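Local structure of arginyl-tRNA synthetase, putative (Plasmodium falciparum, 5JLD) at residues K12-I17 with V95-D100; T16-S21 with E71-N76; R153-G158 with N264-K269; L517-F522 with L568-I573. The protein probably catalyses the ATP-dependent attachment of L-arginine to tRNA(Arg), releasing AMP and diphosphate, as a class I aminoacyl-tRNA synthetase. All coordinates share one frame; numbering follows the deposited sequence.

Contact 1 (K12-I17 with V95-D100)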
loop_
_atom_site.group_PDB
_atom_site.type_symbol
_atom_site.label_atom_id
_atom_site.label_comp_id
_atom_site.label_asym_id
_atom_site.label_seq_id
_atom_site.Cartn_x
_atom_site.Cartn_y
_atom_site.Cartn_z
ATOM N N LYS A 12 -3.396 -7.011 -19.089
ATOM C CA LYS A 12 -2.208 -6.951 -19.954
ATOM C C LYS A 12 -2.356 -7.887 -21.130
ATOM O O LYS A 12 -1.917 -7.583 -22.243
ATOM C CB LYS A 12 -0.924 -7.314 -19.185
ATOM C CG LYS A 12 -0.239 -6.162 -18.474
ATOM C CD LYS A 12 1.138 -6.606 -17.912
ATOM C CE LYS A 12 2.229 -6.558 -18.975
ATOM N NZ LYS A 12 2.736 -5.171 -19.145
ATOM N N LYS A 13 -2.969 -9.036 -20.867
ATOM C CA LYS A 13 -3.286 -10.010 -21.908
ATOM C C LYS A 13 -4.168 -9.387 -23.010
ATOM O O LYS A 13 -3.855 -9.431 -24.224
ATOM C CB LYS A 13 -3.983 -11.216 -21.279
ATOM C CG LYS A 13 -4.261 -12.343 -22.254
ATOM C CD LYS A 13 -4.924 -13.536 -21.580
ATOM C CE LYS A 13 -4.872 -14.747 -22.508
ATOM N NZ LYS A 13 -5.349 -16.002 -21.868
ATOM N N ILE A 14 -5.262 -8.786 -22.569
ATOM C CA ILE A 14 -6.219 -8.160 -23.479
ATOM C C ILE A 14 -5.614 -6.930 -24.174
ATOM O O ILE A 14 -5.812 -6.718 -25.395
ATOM C CB ILE A 14 -7.490 -7.766 -22.735
ATOM C CG1 ILE A 14 -8.286 -9.023 -22.347
ATOM C CG2 ILE A 14 -8.308 -6.818 -23.570
ATOM C CD1 ILE A 14 -9.638 -8.732 -21.662
ATOM N N LYS A 15 -4.858 -6.145 -23.399
ATOM C CA LYS A 15 -4.145 -4.993 -23.956
ATOM C C LYS A 15 -3.272 -5.439 -25.109
ATOM O O LYS A 15 -3.275 -4.816 -26.170
ATOM C CB LYS A 15 -3.286 -4.278 -22.898
ATOM C CG LYS A 15 -2.655 -2.995 -23.418
ATOM C CD LYS A 15 -1.594 -2.431 -22.471
ATOM C CE LYS A 15 -0.668 -1.453 -23.212
ATOM N NZ LYS A 15 -0.107 -2.046 -24.479
ATOM N N THR A 16 -2.537 -6.529 -24.904
ATOM C CA THR A 16 -1.695 -7.074 -25.971
ATOM C C THR A 16 -2.524 -7.521 -27.194
ATOM O O THR A 16 -2.189 -7.189 -28.339
ATOM C CB THR A 16 -0.857 -8.262 -25.469
ATOM O OG1 THR A 16 0.050 -7.801 -24.463
ATOM C CG2 THR A 16 -0.059 -8.884 -26.627
ATOM N N ILE A 17 -3.603 -8.263 -26.959
ATOM C CA ILE A 17 -4.463 -8.664 -28.088
ATOM C C ILE A 17 -4.925 -7.449 -28.949
ATOM O O ILE A 17 -4.798 -7.434 -30.206
ATOM C CB ILE A 17 -5.669 -9.474 -27.565
ATOM C CG1 ILE A 17 -5.179 -10.838 -27.053
ATOM C CG2 ILE A 17 -6.801 -9.606 -28.643
ATOM C CD1 ILE A 17 -6.201 -11.594 -26.256
ATOM N N VAL A 95 -15.534 -6.489 -24.561
ATOM C CA VAL A 95 -15.378 -7.933 -24.629
ATOM C C VAL A 95 -15.847 -8.573 -23.335
ATOM O O VAL A 95 -15.804 -7.952 -22.247
ATOM C CB VAL A 95 -13.914 -8.357 -24.890
ATOM C CG1 VAL A 95 -13.448 -7.878 -26.245
ATOM C CG2 VAL A 95 -12.983 -7.841 -23.766
ATOM N N LYS A 96 -16.305 -9.814 -23.482
ATOM C CA LYS A 96 -16.655 -10.685 -22.371
ATOM C C LYS A 96 -15.775 -11.909 -22.443
ATOM O O LYS A 96 -15.610 -12.499 -23.514
ATOM C CB LYS A 96 -18.122 -11.120 -22.414
ATOM C CG LYS A 96 -19.139 -10.050 -22.079
ATOM C CD LYS A 96 -20.550 -10.649 -22.045
ATOM C CE LYS A 96 -21.611 -9.583 -21.826
ATOM N NZ LYS A 96 -22.993 -10.113 -21.989
ATOM N N LEU A 97 -15.210 -12.299 -21.304
ATOM C CA LEU A 97 -14.445 -13.525 -21.243
ATOM C C LEU A 97 -15.397 -14.709 -21.294
ATOM O O LEU A 97 -16.464 -14.676 -20.690
ATOM C CB LEU A 97 -13.598 -13.560 -19.972
ATOM C CG LEU A 97 -12.671 -12.357 -19.871
ATOM C CD1 LEU A 97 -12.035 -12.311 -18.510
ATOM C CD2 LEU A 97 -11.616 -12.478 -20.962
ATOM N N SER A 98 -15.007 -15.754 -22.009
ATOM C CA SER A 98 -15.806 -16.974 -22.061
ATOM C C SER A 98 -15.852 -17.697 -20.715
ATOM O O SER A 98 -14.973 -17.545 -19.860
ATOM C CB SER A 98 -15.254 -17.927 -23.117
ATOM O OG SER A 98 -14.004 -18.445 -22.677
ATOM N N LYS A 99 -16.909 -18.476 -20.550
ATOM C CA LYS A 99 -17.115 -19.358 -19.416
ATOM C C LYS A 99 -15.932 -20.333 -19.263
ATOM O O LYS A 99 -15.452 -20.606 -18.150
ATOM C CB LYS A 99 -18.455 -20.100 -19.625
ATOM C CG LYS A 99 -18.689 -21.354 -18.807
ATOM C CD LYS A 99 -19.993 -22.039 -19.251
ATOM C CE LYS A 99 -20.323 -23.230 -18.366
ATOM N NZ LYS A 99 -19.291 -24.304 -18.451
ATOM N N ASP A 100 -15.433 -20.834 -20.389
ATOM C CA ASP A 100 -14.356 -21.815 -20.337
ATOM C C ASP A 100 -13.022 -21.178 -19.953
ATOM O O ASP A 100 -12.270 -21.753 -19.160
ATOM C CB ASP A 100 -14.210 -22.557 -21.663
ATOM C CG ASP A 100 -13.174 -23.667 -21.585
ATOM O OD1 ASP A 100 -13.465 -24.716 -20.967
ATOM O OD2 ASP A 100 -12.063 -23.483 -22.125
#
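Ile14, on helix 10-25, meets Val95 and Leu97 of strand 93-97 through methyl groups alone. Its CD1 lies 4.1 Å from CG2 of Val95, the two side chains reaching toward each other tip to tip, and 4.3 Å from CD2 of Leu97. One terminal methyl thus serves two strand residues that sit two apart and bracket Lys96, whose side chain starts out away from the helix. The extended Ile14 chain accounts for this reach: with CG1 beside the backbone N and chi2 near 180° (-176°), CD1 points away from the helix backbone and toward the strand. The contact is buried but light, with 93 Å² of surface lost, and the closest pair of CA atoms, those of Ile14 and Val95, is 9.2 Å apart.

Polar bonds stay within each segment or go to its neighbours. On the outer side of the helix, Thr16 OG1 donates to Lys12 O at 3.0 Å, while Thr16 N reaches the same oxygen from the opposite face of the carbonyl plane. Ser98 N-caps helix 99-108, its OG bonded to Tyr101 N.

Besides strand 93-97, Ile14 touches Phe82 and Tyr45 on the two strands flanking it, so the helix lies across one face of the antiparallel sheet of the N-terminal domain. Leu97 also packs on Ile102 of helix 99-108.

Contact 2 (T16-S21 with E71-N76)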
loop_
_atom_site.group_PDB
_atom_site.type_symbol
_atom_site.label_atom_id
_atom_site.label_comp_id
_atom_site.label_asym_id
_atom_site.label_seq_id
_atom_site.Cartn_x
_atom_site.Cartn_y
_atom_site.Cartn_z
ATOM N N THR A 16 -2.537 -6.529 -24.904
ATOM C CA THR A 16 -1.695 -7.074 -25.971
ATOM C C THR A 16 -2.524 -7.521 -27.194
ATOM O O THR A 16 -2.189 -7.189 -28.339
ATOM C CB THR A 16 -0.857 -8.262 -25.469
ATOM O OG1 THR A 16 0.050 -7.801 -24.463
ATOM C CG2 THR A 16 -0.059 -8.884 -26.627
ATOM N N ILE A 17 -3.603 -8.263 -26.959
ATOM C CA ILE A 17 -4.463 -8.664 -28.088
ATOM C C ILE A 17 -4.925 -7.449 -28.949
ATOM O O ILE A 17 -4.798 -7.434 -30.206
ATOM C CB ILE A 17 -5.669 -9.474 -27.565
ATOM C CG1 ILE A 17 -5.179 -10.838 -27.053
ATOM C CG2 ILE A 17 -6.801 -9.606 -28.643
ATOM C CD1 ILE A 17 -6.201 -11.594 -26.256
ATOM N N PHE A 18 -5.389 -6.400 -28.278
ATOM C CA PHE A 18 -5.813 -5.205 -29.007
ATOM C C PHE A 18 -4.655 -4.480 -29.700
ATOM O O PHE A 18 -4.801 -4.011 -30.834
ATOM C CB PHE A 18 -6.546 -4.239 -28.078
ATOM C CG PHE A 18 -7.989 -4.584 -27.893
ATOM C CD1 PHE A 18 -8.952 -4.074 -28.760
ATOM C CD2 PHE A 18 -8.386 -5.449 -26.875
ATOM C CE1 PHE A 18 -10.290 -4.405 -28.598
ATOM C CE2 PHE A 18 -9.726 -5.790 -26.712
ATOM C CZ PHE A 18 -10.680 -5.262 -27.573
ATOM N N GLN A 19 -3.513 -4.395 -29.017
ATOM C CA GLN A 19 -2.309 -3.781 -29.580
ATOM C C GLN A 19 -1.921 -4.460 -30.889
ATOM O O GLN A 19 -1.626 -3.791 -31.896
ATOM C CB GLN A 19 -1.134 -3.853 -28.579
ATOM C CG GLN A 19 0.102 -3.067 -29.011
ATOM C CD GLN A 19 -0.162 -1.580 -29.110
ATOM O OE1 GLN A 19 -0.436 -0.919 -28.107
ATOM N NE2 GLN A 19 -0.097 -1.044 -30.326
ATOM N N ASN A 20 -1.936 -5.790 -30.884
ATOM C CA ASN A 20 -1.576 -6.509 -32.105
ATOM C C ASN A 20 -2.613 -6.238 -33.196
ATOM O O ASN A 20 -2.243 -6.013 -34.361
ATOM C CB ASN A 20 -1.444 -8.017 -31.861
ATOM C CG ASN A 20 -0.300 -8.366 -30.877
ATOM O OD1 ASN A 20 0.517 -7.514 -30.524
ATOM N ND2 ASN A 20 -0.248 -9.627 -30.456
ATOM N N SER A 21 -3.904 -6.238 -32.837
ATOM C CA SER A 21 -4.897 -5.948 -33.895
ATOM C C SER A 21 -4.750 -4.539 -34.491
ATOM O O SER A 21 -4.860 -4.354 -35.698
ATOM C CB SER A 21 -6.317 -6.111 -33.389
ATOM O OG SER A 21 -7.213 -5.895 -34.458
ATOM N N GLU A 71 -14.798 -1.624 -35.923
ATOM C CA GLU A 71 -15.172 -2.856 -36.615
ATOM C C GLU A 71 -13.985 -3.486 -37.369
ATOM O O GLU A 71 -13.822 -4.704 -37.391
ATOM C CB GLU A 71 -16.329 -2.574 -37.581
ATOM C CG GLU A 71 -17.447 -3.567 -37.471
ATOM C CD GLU A 71 -18.148 -3.518 -36.132
ATOM O OE1 GLU A 71 -18.651 -2.440 -35.772
ATOM O OE2 GLU A 71 -18.220 -4.561 -35.450
ATOM N N PHE A 72 -13.162 -2.656 -37.997
ATOM C CA PHE A 72 -11.921 -3.157 -38.593
ATOM C C PHE A 72 -11.022 -3.824 -37.506
ATOM O O PHE A 72 -10.561 -4.991 -37.655
ATOM C CB PHE A 72 -11.210 -1.998 -39.306
ATOM C CG PHE A 72 -10.052 -2.412 -40.168
ATOM C CD1 PHE A 72 -10.117 -3.553 -40.953
ATOM C CD2 PHE A 72 -8.903 -1.629 -40.216
ATOM C CE1 PHE A 72 -9.046 -3.917 -41.759
ATOM C CE2 PHE A 72 -7.830 -1.986 -41.011
ATOM C CZ PHE A 72 -7.897 -3.133 -41.782
ATOM N N ILE A 73 -10.835 -3.113 -36.394
ATOM C CA ILE A 73 -10.062 -3.669 -35.272
ATOM C C ILE A 73 -10.619 -5.029 -34.799
ATOM O O ILE A 73 -9.880 -5.987 -34.613
ATOM C CB ILE A 73 -10.033 -2.704 -34.075
ATOM C CG1 ILE A 73 -9.236 -1.441 -34.433
ATOM C CG2 ILE A 73 -9.462 -3.410 -32.834
ATOM C CD1 ILE A 73 -9.170 -0.430 -33.322
ATOM N N ILE A 74 -11.927 -5.095 -34.605
ATOM C CA ILE A 74 -12.591 -6.334 -34.218
ATOM C C ILE A 74 -12.361 -7.449 -35.250
ATOM O O ILE A 74 -12.059 -8.588 -34.881
ATOM C CB ILE A 74 -14.107 -6.094 -34.023
ATOM C CG1 ILE A 74 -14.337 -5.262 -32.747
ATOM C CG2 ILE A 74 -14.884 -7.421 -33.991
ATOM C CD1 ILE A 74 -15.794 -5.004 -32.416
ATOM N N SER A 75 -12.480 -7.109 -36.535
ATOM C CA SER A 75 -12.277 -8.073 -37.613
ATOM C C SER A 75 -10.851 -8.621 -37.579
ATOM O O SER A 75 -10.603 -9.733 -38.053
ATOM C CB SER A 75 -12.550 -7.450 -38.988
ATOM O OG SER A 75 -11.438 -6.666 -39.421
ATOM N N ASN A 76 -9.911 -7.862 -37.025
ATOM C CA ASN A 76 -8.567 -8.435 -36.928
ATOM C C ASN A 76 -8.224 -9.062 -35.564
ATOM O O ASN A 76 -7.053 -9.335 -35.261
ATOM C CB ASN A 76 -7.528 -7.388 -37.321
ATOM C CG ASN A 76 -7.297 -7.349 -38.834
ATOM O OD1 ASN A 76 -7.213 -8.391 -39.492
ATOM N ND2 ASN A 76 -7.230 -6.149 -39.394
#
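Ile73, near the end of helix 66-75, meets helix 10-25 with both its side chain and its backbone. Its CG2 approaches CD1 of Phe18 at 4.2 Å, obliquely to the ring, and the two side chains cross at about a right angle. The same methyl lies 3.7 Å from OG of Ser21. The carbonyl of Ile73 takes the one hydrogen bond between the segments: Ser21 OG donates to Ile73 O at 2.7 Å, in the carbonyl plane and on a lone pair, with a C=O...O angle of 126°. The serine hydroxyl is placed for this by a first torsion of -177°, which sets OG opposite its own backbone N. This is a helix-helix contact within the N-terminal domain, in which a side chain of one helix grips a carbonyl from the last turn of the other; Phe18 and Ile73 both also rest on Ile93 of the sheet. Two residues on, Ser75 OG donates to Phe72 O at 2.6 Å within its own helix. At Asn76, where the chain leaves helical geometry, CB comes to 3.2 Å from Ser21 OG, and the amide end turns elsewhere, its OD1 accepting from Lys24 NZ.

Contact 3 (R153-G158 with N264-K269)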
loop_
_atom_site.group_PDB
_atom_site.type_symbol
_atom_site.label_atom_id
_atom_site.label_comp_id
_atom_site.label_asym_id
_atom_site.label_seq_id
_atom_site.Cartn_x
_atom_site.Cartn_y
_atom_site.Cartn_z
ATOM N N ARG A 153 -1.515 6.898 10.247
ATOM C CA ARG A 153 -1.878 6.724 8.845
ATOM C C ARG A 153 -0.677 6.287 8.006
ATOM O O ARG A 153 -0.774 5.356 7.207
ATOM C CB ARG A 153 -2.461 8.015 8.281
ATOM C CG ARG A 153 -2.960 7.858 6.846
ATOM C CD ARG A 153 -3.969 8.947 6.478
ATOM N NE ARG A 153 -4.839 8.515 5.392
ATOM C CZ ARG A 153 -5.688 9.310 4.753
ATOM N NH1 ARG A 153 -5.770 10.592 5.084
ATOM N NH2 ARG A 153 -6.452 8.818 3.776
ATOM N N SER A 154 0.460 6.958 8.206
ATOM C CA SER A 154 1.667 6.612 7.465
ATOM C C SER A 154 2.077 5.171 7.751
ATOM O O SER A 154 2.549 4.442 6.864
ATOM C CB SER A 154 2.815 7.568 7.824
ATOM O OG SER A 154 4.000 7.178 7.161
ATOM N N THR A 155 1.888 4.773 9.002
ATOM C CA THR A 155 2.274 3.453 9.478
ATOM C C THR A 155 1.426 2.392 8.780
ATOM O O THR A 155 1.960 1.413 8.232
ATOM C CB THR A 155 2.129 3.366 11.017
ATOM O OG1 THR A 155 2.943 4.375 11.622
ATOM C CG2 THR A 155 2.546 2.003 11.562
ATOM N N ILE A 156 0.112 2.630 8.753
ATOM C CA ILE A 156 -0.877 1.727 8.139
ATOM C C ILE A 156 -0.712 1.569 6.619
ATOM O O ILE A 156 -0.638 0.430 6.068
ATOM C CB ILE A 156 -2.296 2.229 8.461
ATOM C CG1 ILE A 156 -2.520 2.153 9.976
ATOM C CG2 ILE A 156 -3.345 1.423 7.709
ATOM C CD1 ILE A 156 -3.764 2.860 10.480
ATOM N N ILE A 157 -0.639 2.710 5.940
ATOM C CA ILE A 157 -0.396 2.707 4.495
ATOM C C ILE A 157 0.923 1.998 4.143
ATOM O O ILE A 157 0.962 1.065 3.304
ATOM C CB ILE A 157 -0.367 4.148 3.952
ATOM C CG1 ILE A 157 -1.755 4.805 4.101
ATOM C CG2 ILE A 157 0.137 4.161 2.524
ATOM C CD1 ILE A 157 -1.816 6.226 3.567
ATOM N N GLY A 158 2.005 2.425 4.806
ATOM C CA GLY A 158 3.320 1.863 4.523
ATOM C C GLY A 158 3.356 0.359 4.751
ATOM O O GLY A 158 3.891 -0.398 3.931
ATOM N N ASN A 264 3.572 -3.010 17.887
ATOM C CA ASN A 264 3.182 -4.408 17.930
ATOM C C ASN A 264 1.706 -4.615 18.316
ATOM O O ASN A 264 1.181 -5.690 18.065
ATOM C CB ASN A 264 4.126 -5.228 18.820
ATOM C CG ASN A 264 3.951 -4.965 20.260
ATOM O OD1 ASN A 264 2.869 -5.149 20.812
ATOM N ND2 ASN A 264 5.037 -4.573 20.915
ATOM N N ILE A 265 1.036 -3.603 18.885
ATOM C CA ILE A 265 -0.435 -3.642 18.932
ATOM C C ILE A 265 -1.013 -3.686 17.500
ATOM O O ILE A 265 -2.016 -4.360 17.227
ATOM C CB ILE A 265 -1.041 -2.430 19.690
ATOM C CG1 ILE A 265 -0.771 -2.532 21.188
ATOM C CG2 ILE A 265 -2.543 -2.349 19.487
ATOM C CD1 ILE A 265 -1.541 -1.516 22.024
ATOM N N LEU A 266 -0.360 -2.970 16.589
ATOM C CA LEU A 266 -0.731 -2.974 15.180
ATOM C C LEU A 266 -0.203 -4.185 14.384
ATOM O O LEU A 266 -0.576 -4.383 13.224
ATOM C CB LEU A 266 -0.234 -1.680 14.525
ATOM C CG LEU A 266 -0.908 -0.387 14.986
ATOM C CD1 LEU A 266 -0.221 0.832 14.365
ATOM C CD2 LEU A 266 -2.407 -0.412 14.649
ATOM N N ASP A 267 0.643 -4.988 15.022
ATOM C CA ASP A 267 1.329 -6.101 14.365
ATOM C C ASP A 267 2.095 -5.624 13.132
ATOM O O ASP A 267 2.019 -6.229 12.061
ATOM C CB ASP A 267 0.336 -7.207 13.988
ATOM C CG ASP A 267 -0.085 -8.037 15.183
ATOM O OD1 ASP A 267 0.660 -8.969 15.551
ATOM O OD2 ASP A 267 -1.158 -7.762 15.760
ATOM N N ILE A 268 2.830 -4.526 13.288
ATOM C CA ILE A 268 3.613 -3.949 12.194
ATOM C C ILE A 268 5.083 -3.833 12.569
ATOM O O ILE A 268 5.438 -3.136 13.514
ATOM C CB ILE A 268 3.092 -2.551 11.795
ATOM C CG1 ILE A 268 1.664 -2.653 11.246
ATOM C CG2 ILE A 268 4.042 -1.890 10.778
ATOM C CD1 ILE A 268 1.041 -1.337 10.888
ATOM N N LYS A 269 5.946 -4.502 11.820
ATOM C CA LYS A 269 7.362 -4.428 12.119
ATOM C C LYS A 269 8.110 -3.564 11.107
ATOM O O LYS A 269 7.857 -3.605 9.900
ATOM C CB LYS A 269 7.957 -5.836 12.179
ATOM C CG LYS A 269 7.278 -6.710 13.221
ATOM C CD LYS A 269 8.105 -7.931 13.552
ATOM C CE LYS A 269 7.489 -8.706 14.707
ATOM N NZ LYS A 269 7.692 -8.018 16.017
#
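Thr155 packs its methyl against Leu266 and Ile268, two residues at the C-terminal end of helix 242-265 and the turn there. The closer meeting is with Ile268, whose CD1 lies 3.7 Å from Thr155 CG2 and 3.9 Å from the backbone oxygen of the same threonine; these two side chains cross obliquely. Leu266 comes in at about a right angle, its CD1 4.1 Å from Thr155 CG2. A first torsion of -58° turns the two branches of Thr155 to different tasks: CG2 is set opposite the backbone N and faces the turn, while OG1, beside that N, bonds to His151 O one helical turn back and to Ser139 OG. All three touching residues are buried.

The other side of the turn is open. Between Leu266 and Ile268, Asp267 is exposed and adopts positive phi (55°) as the C' residue of a Schellman motif, in which Ile268 N reaches Tyr263 O and a weak bond joins Asp267 N to Asn264 O. This reversal brings the two apolar residues to the same inner side. Asn264 and Lys269 are likewise exposed.

Helix 149-167 is thereby joined to the end of helix 242-265, inside the catalytic domain. Helix 436-453 lies alongside, with Val445 touching Leu266 and Ile448 touching Ile156, and beyond the turn the chain enters strand 271-272 of the parallel sheet.

Contact 4 (L517-F522 with L568-I573)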
loop_
_atom_site.group_PDB
_atom_site.type_symbol
_atom_site.label_atom_id
_atom_site.label_comp_id
_atom_site.label_asym_id
_atom_site.label_seq_id
_atom_site.Cartn_x
_atom_site.Cartn_y
_atom_site.Cartn_z
ATOM N N LEU A 517 -14.974 -14.001 -12.671
ATOM C CA LEU A 517 -14.338 -12.846 -13.282
ATOM C C LEU A 517 -13.637 -11.992 -12.226
ATOM O O LEU A 517 -12.428 -11.691 -12.330
ATOM C CB LEU A 517 -15.368 -11.996 -14.030
ATOM C CG LEU A 517 -14.847 -10.639 -14.525
ATOM C CD1 LEU A 517 -13.724 -10.851 -15.522
ATOM C CD2 LEU A 517 -15.961 -9.779 -15.144
ATOM N N HIS A 518 -14.403 -11.612 -11.207
ATOM C CA HIS A 518 -13.852 -10.741 -10.207
ATOM C C HIS A 518 -12.610 -11.372 -9.569
ATOM O O HIS A 518 -11.588 -10.709 -9.403
ATOM C CB HIS A 518 -14.875 -10.393 -9.143
ATOM C CG HIS A 518 -14.469 -9.206 -8.322
ATOM N ND1 HIS A 518 -14.473 -7.923 -8.829
ATOM C CD2 HIS A 518 -14.000 -9.108 -7.055
ATOM C CE1 HIS A 518 -14.054 -7.081 -7.900
ATOM N NE2 HIS A 518 -13.753 -7.777 -6.815
ATOM N N ILE A 519 -12.693 -12.663 -9.262
ATOM C CA ILE A 519 -11.542 -13.371 -8.734
ATOM C C ILE A 519 -10.343 -13.264 -9.683
ATOM O O ILE A 519 -9.228 -12.992 -9.251
ATOM C CB ILE A 519 -11.873 -14.838 -8.487
ATOM C CG1 ILE A 519 -12.866 -14.951 -7.331
ATOM C CG2 ILE A 519 -10.608 -15.629 -8.212
ATOM C CD1 ILE A 519 -13.521 -16.338 -7.228
ATOM N N LEU A 520 -10.573 -13.424 -10.981
ATOM C CA LEU A 520 -9.451 -13.391 -11.917
ATOM C C LEU A 520 -8.943 -11.966 -12.202
ATOM O O LEU A 520 -7.922 -11.799 -12.876
ATOM C CB LEU A 520 -9.838 -14.081 -13.235
ATOM C CG LEU A 520 -10.126 -15.577 -13.110
ATOM C CD1 LEU A 520 -10.775 -16.089 -14.388
ATOM C CD2 LEU A 520 -8.842 -16.358 -12.761
ATOM N N LYS A 521 -9.653 -10.949 -11.708
ATOM C CA LYS A 521 -9.173 -9.566 -11.844
ATOM C C LYS A 521 -8.039 -9.207 -10.865
ATOM O O LYS A 521 -7.401 -8.171 -11.014
ATOM C CB LYS A 521 -10.313 -8.576 -11.643
ATOM C CG LYS A 521 -11.363 -8.541 -12.763
ATOM C CD LYS A 521 -12.342 -7.397 -12.516
ATOM C CE LYS A 521 -13.379 -7.296 -13.611
ATOM N NZ LYS A 521 -14.306 -6.166 -13.309
ATOM N N PHE A 522 -7.821 -10.056 -9.866
ATOM C CA PHE A 522 -6.886 -9.792 -8.770
ATOM C C PHE A 522 -5.515 -9.254 -9.262
ATOM O O PHE A 522 -5.072 -8.224 -8.785
ATOM C CB PHE A 522 -6.727 -11.069 -7.917
ATOM C CG PHE A 522 -6.096 -10.844 -6.564
ATOM C CD1 PHE A 522 -6.520 -9.816 -5.745
ATOM C CD2 PHE A 522 -5.089 -11.688 -6.102
ATOM C CE1 PHE A 522 -5.951 -9.617 -4.487
ATOM C CE2 PHE A 522 -4.520 -11.506 -4.846
ATOM C CZ PHE A 522 -4.949 -10.460 -4.035
ATOM N N LEU A 568 -19.289 -25.150 -3.814
ATOM C CA LEU A 568 -18.444 -25.228 -2.632
ATOM C C LEU A 568 -17.007 -24.838 -2.973
ATOM O O LEU A 568 -16.341 -24.122 -2.220
ATOM C CB LEU A 568 -18.486 -26.633 -2.038
ATOM C CG LEU A 568 -18.266 -26.685 -0.529
ATOM C CD1 LEU A 568 -19.437 -26.017 0.195
ATOM C CD2 LEU A 568 -18.083 -28.126 -0.064
ATOM N N LEU A 569 -16.546 -25.313 -4.123
ATOM C CA LEU A 569 -15.234 -24.954 -4.642
ATOM C C LEU A 569 -15.113 -23.441 -4.816
ATOM O O LEU A 569 -14.092 -22.827 -4.433
ATOM C CB LEU A 569 -14.982 -25.671 -5.971
ATOM C CG LEU A 569 -13.649 -26.404 -6.140
ATOM C CD1 LEU A 569 -13.312 -27.221 -4.904
ATOM C CD2 LEU A 569 -13.691 -27.286 -7.374
ATOM N N LEU A 570 -16.157 -22.839 -5.384
ATOM C CA LEU A 570 -16.189 -21.381 -5.527
ATOM C C LEU A 570 -16.096 -20.702 -4.164
ATOM O O LEU A 570 -15.425 -19.675 -4.008
ATOM C CB LEU A 570 -17.466 -20.924 -6.242
ATOM C CG LEU A 570 -17.277 -20.543 -7.709
ATOM C CD1 LEU A 570 -18.613 -20.296 -8.387
ATOM C CD2 LEU A 570 -16.370 -19.329 -7.834
ATOM N N CYS A 571 -16.793 -21.277 -3.189
ATOM C CA CYS A 571 -16.755 -20.758 -1.833
ATOM C C CYS A 571 -15.318 -20.806 -1.276
ATOM O O CYS A 571 -14.871 -19.873 -0.624
ATOM C CB CYS A 571 -17.710 -21.543 -0.936
ATOM S SG CYS A 571 -19.479 -21.221 -1.213
ATOM N N SER A 572 -14.608 -21.895 -1.559
ATOM C CA SER A 572 -13.246 -22.115 -1.062
ATOM C C SER A 572 -12.261 -21.116 -1.655
ATOM O O SER A 572 -11.467 -20.467 -0.935
ATOM C CB SER A 572 -12.806 -23.548 -1.384
ATOM O OG SER A 572 -11.666 -23.941 -0.652
ATOM N N ILE A 573 -12.316 -20.983 -2.976
ATOM C CA ILE A 573 -11.502 -19.970 -3.632
ATOM C C ILE A 573 -11.798 -18.583 -3.071
ATOM O O ILE A 573 -10.873 -17.838 -2.724
ATOM C CB ILE A 573 -11.726 -19.961 -5.142
ATOM C CG1 ILE A 573 -11.367 -21.335 -5.725
ATOM C CG2 ILE A 573 -10.909 -18.836 -5.775
ATOM C CD1 ILE A 573 -11.641 -21.476 -7.230
#
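Ile519 of helix 510-520 extends both arms of its side chain toward Ile573, on helix 564-584. CD1 and CG2 of Ile519 lie 3.9 and 4.0 Å from CG2 of Ile573, so this single methyl faces both arms of the opposing isoleucine. The two side chains cross at about a right angle. Both residues place CG1 beside the backbone N and CG2 opposite it, with first torsions of -68° for Ile519 and -59° for Ile573. For Ile573 this means that the short branch does the touching. Ile519 also uses its long branch, whose extended second torsion carries CD1 on to Leu570, one turn earlier on the other helix.

The two helices belong to the DALR-type anticodon-binding domain, an all-helical bundle, and the contact is plain apolar packing within it, with all three touching residues buried. The closest pair of CA atoms, those of Ile519 and Ile573, is 8.3 Å apart.

The CB of Leu570 does not point at helix 510-520; an unstaggered first torsion (-103°) followed by an extended second one brings its CD2 to 4.2 Å from Ile519 CD1. Farther along helix 564-584, Leu577 also packs on Ile519. Phe522, just past Ile519 in the chain, turns its ring to Leu577, Leu580 and Cys581 and meets the Phe526 ring edge-to-face.

How the contacts relate
From the N terminus, helix 10-25 opens contacts 1 and 2 together. Contact 2 closes first, on helix 66-75; it starts from the same stretch as contact 1 and closes within the longer loop that contact 1 completes at strand 93-97. The two share Thr16 and Ile17 and touch where Val95 CG1 meets Phe18 CZ at 4.0 Å. Contact 3 follows in series, closing a loop of 105 residues within the catalytic domain, with nearest atoms about 23 Å from contact 1. Contact 4 comes last, within the anticodon-binding domain. Though distant in sequence, it touches contact 1: Leu97 CD1 lies 3.7 Å from Leu517 CD1, joining the N-terminal domain to the C-terminal helices.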